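Local coordinates for terminal uridylyltransferase 1 (Trypanosoma brucei, PDB 5HZD), which adds uridines to the 3' ends of guide RNAs and other mitochondrial RNAs, using UTP, during RNA editing, at residues Ile315-Lys318 against Asp319-Lys322; Val326-Val330 against Asn331-Thr335; Ile341-Ile344 against Tyr345-Gln349. All coordinates share one frame; numbering follows the deposited sequence.

The three contacts follow one another along a helix–loop–helix unit. Contact 1 lies in helix 310-324, contact 2 is the loop after it, and contact 3 is the far part of helix 336-349. Contacts 1 and 2 have centres about 13 Å apart and join directly: N327 N sits 3.0 Å from S321 O, and V326 CG2 packs at 3.5 Å from S321 CB. Contact 1 meets contact 3 where L317 CD1 touches W343 CE3 at 3.4 Å, whereas contacts 2 and 3, with centres about 19 Å apart, do not touch. K318 and K322 of contact 1 bind UTP, and N327 of contact 2 hydrogen-bonds S336, another UTP-binding residue.

Contact 1: residues Ile315-Lys318 against Asp319-Lys322; sequences IVLK and DWSK
K318 O takes two hydrogen bonds, from S321 OG at 2.8 Å and from K322 N at 3.1 Å, both reaching it from the same face of the carbonyl plane. The serine hydroxyl can turn back onto the helix because OG stands between its own backbone N and carbonyl carbon (chi1 68°). The same OG also accepts from N327 ND2 in the following loop, so one buried hydroxyl ties the two pieces together. The other i to i+4 bonds are regular: D319 N to I315 O, W320 N to V316 O, and S321 N to L317 O, the last being the shortest at 2.8 Å. I315 O has a second donor, a water 2.9 Å away; the water also lies close to D319 OD1, but at a distance so short that this second bond is doubtful.

K318 and K322 run side by side and point the same way, each bent at its last torsion, with K318 NZ 4.6 Å from K322 NZ. K318 NZ makes a weak hydrogen bond to S336 OG, and K322 NZ one to N327 OD1. On the buried side the L317 and W320 side chains cross obliquely, CD2 of L317 lying 3.9 Å from CE3 of W320, and the indole meets F403 edge-to-face. Two lysines one turn apart on a helix, both binding UTP, mark the UTP-binding site; the pairing is consistent with holding the negatively charged triphosphate.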
# COMPACT_ATOMS: atom_id res chain seq x y z
N ILE A 315 8.61 1.49 7.99
CA ILE A 315 8.53 0.02 7.79
C ILE A 315 8.42 -0.73 9.10
O ILE A 315 7.54 -1.61 9.28
CB ILE A 315 9.73 -0.43 6.96
CG1 ILE A 315 9.58 0.13 5.53
CG2 ILE A 315 9.84 -1.96 6.92
CD1 ILE A 315 10.88 -0.01 4.73
N VAL A 316 9.25 -0.36 10.07
CA VAL A 316 9.21 -1.02 11.37
C VAL A 316 7.91 -0.74 12.09
O VAL A 316 7.33 -1.63 12.71
CB VAL A 316 10.43 -0.59 12.24
CG1 VAL A 316 10.26 -1.03 13.69
CG2 VAL A 316 11.70 -1.18 11.66
N LEU A 317 7.39 0.49 11.98
CA LEU A 317 6.10 0.80 12.59
C LEU A 317 4.94 0.07 11.93
O LEU A 317 3.98 -0.29 12.60
CB LEU A 317 5.84 2.30 12.58
CG LEU A 317 6.74 3.00 13.62
CD1 LEU A 317 6.60 4.52 13.47
CD2 LEU A 317 6.42 2.59 15.09
N LYS A 318 4.99 -0.14 10.62
CA LYS A 318 3.90 -0.91 9.99
C LYS A 318 3.88 -2.31 10.58
O LYS A 318 2.81 -2.80 10.96
CB LYS A 318 4.13 -1.04 8.50
CG LYS A 318 3.04 -1.88 7.76
CD LYS A 318 3.44 -1.97 6.30
CE LYS A 318 2.24 -2.13 5.38
NZ LYS A 318 1.44 -3.30 5.79
N ASP A 319 5.05 -2.95 10.67
CA ASP A 319 5.11 -4.31 11.18
C ASP A 319 4.70 -4.34 12.66
O ASP A 319 3.93 -5.20 13.07
CB ASP A 319 6.52 -4.91 11.01
CG ASP A 319 6.89 -5.14 9.55
OD1 ASP A 319 5.97 -5.10 8.70
OD2 ASP A 319 8.10 -5.38 9.29
N TRP A 320 5.22 -3.40 13.46
CA TRP A 320 4.84 -3.30 14.87
C TRP A 320 3.33 -3.12 15.03
O TRP A 320 2.68 -3.72 15.91
CB TRP A 320 5.56 -2.13 15.54
CG TRP A 320 4.87 -1.72 16.81
CD1 TRP A 320 4.97 -2.35 18.02
CD2 TRP A 320 3.93 -0.67 16.97
NE1 TRP A 320 4.16 -1.73 18.93
CE2 TRP A 320 3.49 -0.70 18.32
CE3 TRP A 320 3.39 0.30 16.11
CZ2 TRP A 320 2.55 0.21 18.84
CZ3 TRP A 320 2.47 1.22 16.63
CH2 TRP A 320 2.06 1.16 17.98
N SER A 321 2.76 -2.26 14.20
CA SER A 321 1.35 -1.95 14.37
C SER A 321 0.48 -3.17 14.08
O SER A 321 -0.51 -3.39 14.77
CB SER A 321 0.97 -0.73 13.54
OG SER A 321 1.02 -1.00 12.13
N LYS A 322 0.89 -3.98 13.11
CA LYS A 322 0.13 -5.20 12.81
C LYS A 322 0.31 -6.25 13.89
O LYS A 322 -0.66 -6.86 14.36
CB LYS A 322 0.51 -5.74 11.44
CG LYS A 322 -0.01 -4.84 10.33
CD LYS A 322 0.04 -5.49 8.98
CE LYS A 322 -0.73 -4.66 7.96
NZ LYS A 322 -2.21 -4.62 8.26
O HOH W 1 6.48 -3.19 7.13

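Contact 2: residues Val326-Val330 against Asn331-Thr335; sequences VNNSV and NGYFT
The Y333 ring turns an edge to N328 O, which lies near the ring plane 4.0 Å from CD2, while V326 O approaches both this ring and that of F334 obliquely. Beyond the loop, Y333 packs on K483 and V487 of helix 481-497, and F334 on L463, I465 and I479. The amides of N328 and N331 are turned 68° apart: N328 ND2 gives a 2.9 Å hydrogen bond to N331 OD1, in that carbonyl's plane and on a lone pair, though N331 OD1 sits 28° out of the N328 amide plane.

N328 O accepts from N331 N and Y333 N on opposite faces of its plane, both at 3.1 Å. G332 N closes on S329 O; at the backbone angles of G332 a CB would press on the carbonyl O of N331, which calls for glycine. N327 and F334 are joined by a single backbone bridge, F334 N bonding to V326 O at 3.0 Å and N328 N to F334 O at 2.9 Å. At the loop's start, N327 ND2 bonds to S336 OG, a UTP-binding residue. The whole is a compact hydrogen-bonded loop between helices 310-324 and 336-349, its ends bridged at N327 and F334, with T335 as N-cap of the second helix, its OG1 bonded to A338 N.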
# COMPACT_ATOMS: atom_id res chain seq x y z
N VAL A 326 -2.73 -2.79 16.72
CA VAL A 326 -3.25 -1.42 16.60
C VAL A 326 -3.56 -1.07 15.14
O VAL A 326 -4.28 -0.12 14.85
CB VAL A 326 -2.27 -0.38 17.17
CG1 VAL A 326 -1.88 -0.73 18.58
CG2 VAL A 326 -1.05 -0.26 16.33
N ASN A 327 -2.99 -1.86 14.22
CA ASN A 327 -3.26 -1.74 12.79
C ASN A 327 -4.07 -2.99 12.44
O ASN A 327 -3.52 -4.09 12.37
CB ASN A 327 -1.93 -1.70 12.03
CG ASN A 327 -2.09 -1.66 10.50
OD1 ASN A 327 -3.15 -1.95 9.95
ND2 ASN A 327 -1.01 -1.30 9.82
N ASN A 328 -5.38 -2.82 12.27
CA ASN A 328 -6.30 -3.94 12.08
C ASN A 328 -7.65 -3.33 11.70
O ASN A 328 -8.59 -3.36 12.48
CB ASN A 328 -6.42 -4.74 13.37
CG ASN A 328 -7.23 -6.00 13.19
OD1 ASN A 328 -7.27 -6.56 12.09
ND2 ASN A 328 -7.87 -6.45 14.26
N SER A 329 -7.71 -2.71 10.53
CA SER A 329 -8.91 -1.95 10.16
C SER A 329 -10.20 -2.79 10.10
O SER A 329 -11.28 -2.26 10.36
CB SER A 329 -8.70 -1.21 8.83
OG SER A 329 -8.40 -2.13 7.78
N VAL A 330 -10.09 -4.08 9.76
CA VAL A 330 -11.31 -4.90 9.70
C VAL A 330 -12.03 -4.96 11.03
O VAL A 330 -13.25 -5.17 11.07
CB VAL A 330 -11.09 -6.35 9.16
CG1 VAL A 330 -10.62 -6.32 7.71
CG2 VAL A 330 -10.15 -7.16 10.06
N ASN A 331 -11.30 -4.76 12.13
CA ASN A 331 -11.95 -4.74 13.43
C ASN A 331 -11.99 -3.36 14.03
O ASN A 331 -12.16 -3.23 15.24
CB ASN A 331 -11.25 -5.70 14.39
CG ASN A 331 -11.39 -7.13 13.95
OD1 ASN A 331 -10.40 -7.84 13.76
ND2 ASN A 331 -12.64 -7.56 13.76
N GLY A 332 -11.82 -2.35 13.19
CA GLY A 332 -12.07 -0.97 13.60
C GLY A 332 -10.85 -0.22 14.11
O GLY A 332 -10.95 0.94 14.55
N TYR A 333 -9.69 -0.88 14.08
CA TYR A 333 -8.49 -0.17 14.52
C TYR A 333 -7.94 0.60 13.33
O TYR A 333 -8.66 0.83 12.33
CB TYR A 333 -7.46 -1.12 15.14
CG TYR A 333 -7.91 -1.71 16.46
CD1 TYR A 333 -7.64 -1.07 17.66
CD2 TYR A 333 -8.60 -2.92 16.49
CE1 TYR A 333 -8.05 -1.61 18.87
CE2 TYR A 333 -9.02 -3.47 17.69
CZ TYR A 333 -8.73 -2.80 18.88
OH TYR A 333 -9.15 -3.35 20.08
N PHE A 334 -6.67 1.02 13.41
CA PHE A 334 -6.12 1.87 12.35
C PHE A 334 -5.71 1.08 11.11
O PHE A 334 -5.49 -0.13 11.14
CB PHE A 334 -4.89 2.59 12.87
CG PHE A 334 -5.18 3.64 13.89
CD1 PHE A 334 -6.06 4.68 13.62
CD2 PHE A 334 -4.54 3.60 15.12
CE1 PHE A 334 -6.32 5.66 14.57
CE2 PHE A 334 -4.78 4.59 16.06
CZ PHE A 334 -5.67 5.62 15.80
N THR A 335 -5.61 1.79 10.00
CA THR A 335 -5.04 1.25 8.79
C THR A 335 -3.54 1.52 8.74
O THR A 335 -3.00 2.33 9.51
CB THR A 335 -5.64 1.96 7.57
OG1 THR A 335 -5.42 3.37 7.70
CG2 THR A 335 -7.13 1.70 7.48

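Contact 3: residues Ile341-Ile344 against Tyr345-Gln349; sequences IMWI and YYLVQ
I341 O, M342 O, W343 O and I344 O accept in turn from Y345 N, Y346 N, L347 N and V348 N, the unbroken i to i+4 bonding of an alpha-helix, at 2.8 to 3.1 Å. Among the side chains, W343 is met by residues three and four positions on. L347 CD1 lies over one face of its indole in a CH-pi contact, 3.9 Å from the centroid of the five-membered ring and 21° off the normal, while L347 CD2 reaches the six-membered ring at W343 CH2, 4.0 Å away. With CG anti to the backbone N (chi1 169°), the indole swings along the helix to receive both methyls.

The Y346 ring comes to the same indole at an oblique 32° between planes, with CE2 3.9 Å from W343 CZ3. NE1 of the indole donates to A310 O at the start of helix 310-324. I344 and V348, one turn apart, pack against helix 292-304, while Y346 packs on F402 of helix 385-409. Helix 336-349 is thus a buried helix packed among helices 292-304, 310-324 and 385-409, part of the interhelical core in this helical part of the catalytic region.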
# COMPACT_ATOMS: atom_id res chain seq x y z
N ILE A 341 0.67 8.20 8.90
CA ILE A 341 0.36 9.58 9.25
C ILE A 341 0.82 9.88 10.69
O ILE A 341 1.36 10.97 10.95
CB ILE A 341 -1.12 9.91 9.04
CG1 ILE A 341 -1.41 9.87 7.53
CG2 ILE A 341 -1.48 11.30 9.63
CD1 ILE A 341 -2.90 9.73 7.19
N MET A 342 0.63 8.94 11.61
CA MET A 342 1.14 9.13 12.96
C MET A 342 2.65 9.38 12.93
O MET A 342 3.15 10.27 13.61
CB MET A 342 0.88 7.92 13.85
CG MET A 342 -0.58 7.73 14.19
SD MET A 342 -0.79 6.38 15.38
CE MET A 342 0.08 7.00 16.81
N TRP A 343 3.39 8.58 12.17
CA TRP A 343 4.84 8.72 12.13
C TRP A 343 5.23 10.04 11.51
O TRP A 343 6.06 10.77 12.04
CB TRP A 343 5.36 7.52 11.31
CG TRP A 343 6.81 7.54 10.90
CD1 TRP A 343 7.28 7.45 9.62
CD2 TRP A 343 7.98 7.49 11.75
NE1 TRP A 343 8.67 7.40 9.62
CE2 TRP A 343 9.11 7.41 10.91
CE3 TRP A 343 8.17 7.54 13.13
CZ2 TRP A 343 10.41 7.35 11.40
CZ3 TRP A 343 9.48 7.48 13.62
CH2 TRP A 343 10.58 7.41 12.76
N ILE A 344 4.62 10.38 10.39
CA ILE A 344 5.00 11.63 9.71
C ILE A 344 4.63 12.86 10.55
O ILE A 344 5.40 13.82 10.61
CB ILE A 344 4.32 11.72 8.37
CG1 ILE A 344 4.96 10.66 7.47
CG2 ILE A 344 4.54 13.09 7.76
CD1 ILE A 344 4.14 10.39 6.20
N TYR A 345 3.46 12.83 11.20
CA TYR A 345 3.06 13.97 12.04
C TYR A 345 4.09 14.18 13.14
O TYR A 345 4.49 15.32 13.41
CB TYR A 345 1.67 13.73 12.65
CG TYR A 345 1.24 14.79 13.63
CD1 TYR A 345 0.75 16.01 13.18
CD2 TYR A 345 1.34 14.55 15.00
CE1 TYR A 345 0.34 17.01 14.12
CE2 TYR A 345 0.93 15.51 15.92
CZ TYR A 345 0.45 16.73 15.47
OH TYR A 345 0.07 17.70 16.37
N TYR A 346 4.52 13.09 13.76
CA TYR A 346 5.61 13.17 14.75
C TYR A 346 6.88 13.78 14.14
O TYR A 346 7.51 14.67 14.73
CB TYR A 346 5.86 11.78 15.33
CG TYR A 346 7.23 11.60 15.94
CD1 TYR A 346 7.55 12.17 17.16
CD2 TYR A 346 8.17 10.84 15.28
CE1 TYR A 346 8.80 11.96 17.74
CE2 TYR A 346 9.43 10.64 15.83
CZ TYR A 346 9.74 11.22 17.04
OH TYR A 346 10.99 11.00 17.60
N LEU A 347 7.29 13.30 12.96
CA LEU A 347 8.48 13.84 12.32
C LEU A 347 8.35 15.33 12.07
O LEU A 347 9.34 16.07 12.23
CB LEU A 347 8.79 13.11 10.99
CG LEU A 347 9.10 11.61 11.11
CD1 LEU A 347 9.33 11.01 9.71
CD2 LEU A 347 10.33 11.37 12.04
N VAL A 348 7.17 15.79 11.64
CA VAL A 348 7.01 17.20 11.34
C VAL A 348 7.04 17.99 12.63
O VAL A 348 7.73 19.01 12.72
CB VAL A 348 5.66 17.45 10.64
CG1 VAL A 348 5.35 18.98 10.61
CG2 VAL A 348 5.66 16.86 9.24
N GLN A 349 6.32 17.52 13.65
CA GLN A 349 6.17 18.32 14.89
C GLN A 349 7.49 18.44 15.60
O GLN A 349 7.76 19.46 16.26
CB GLN A 349 5.09 17.75 15.81
CG GLN A 349 3.71 17.87 15.24
CD GLN A 349 3.32 19.30 14.94
OE1 GLN A 349 3.53 20.18 15.78
NE2 GLN A 349 2.75 19.54 13.76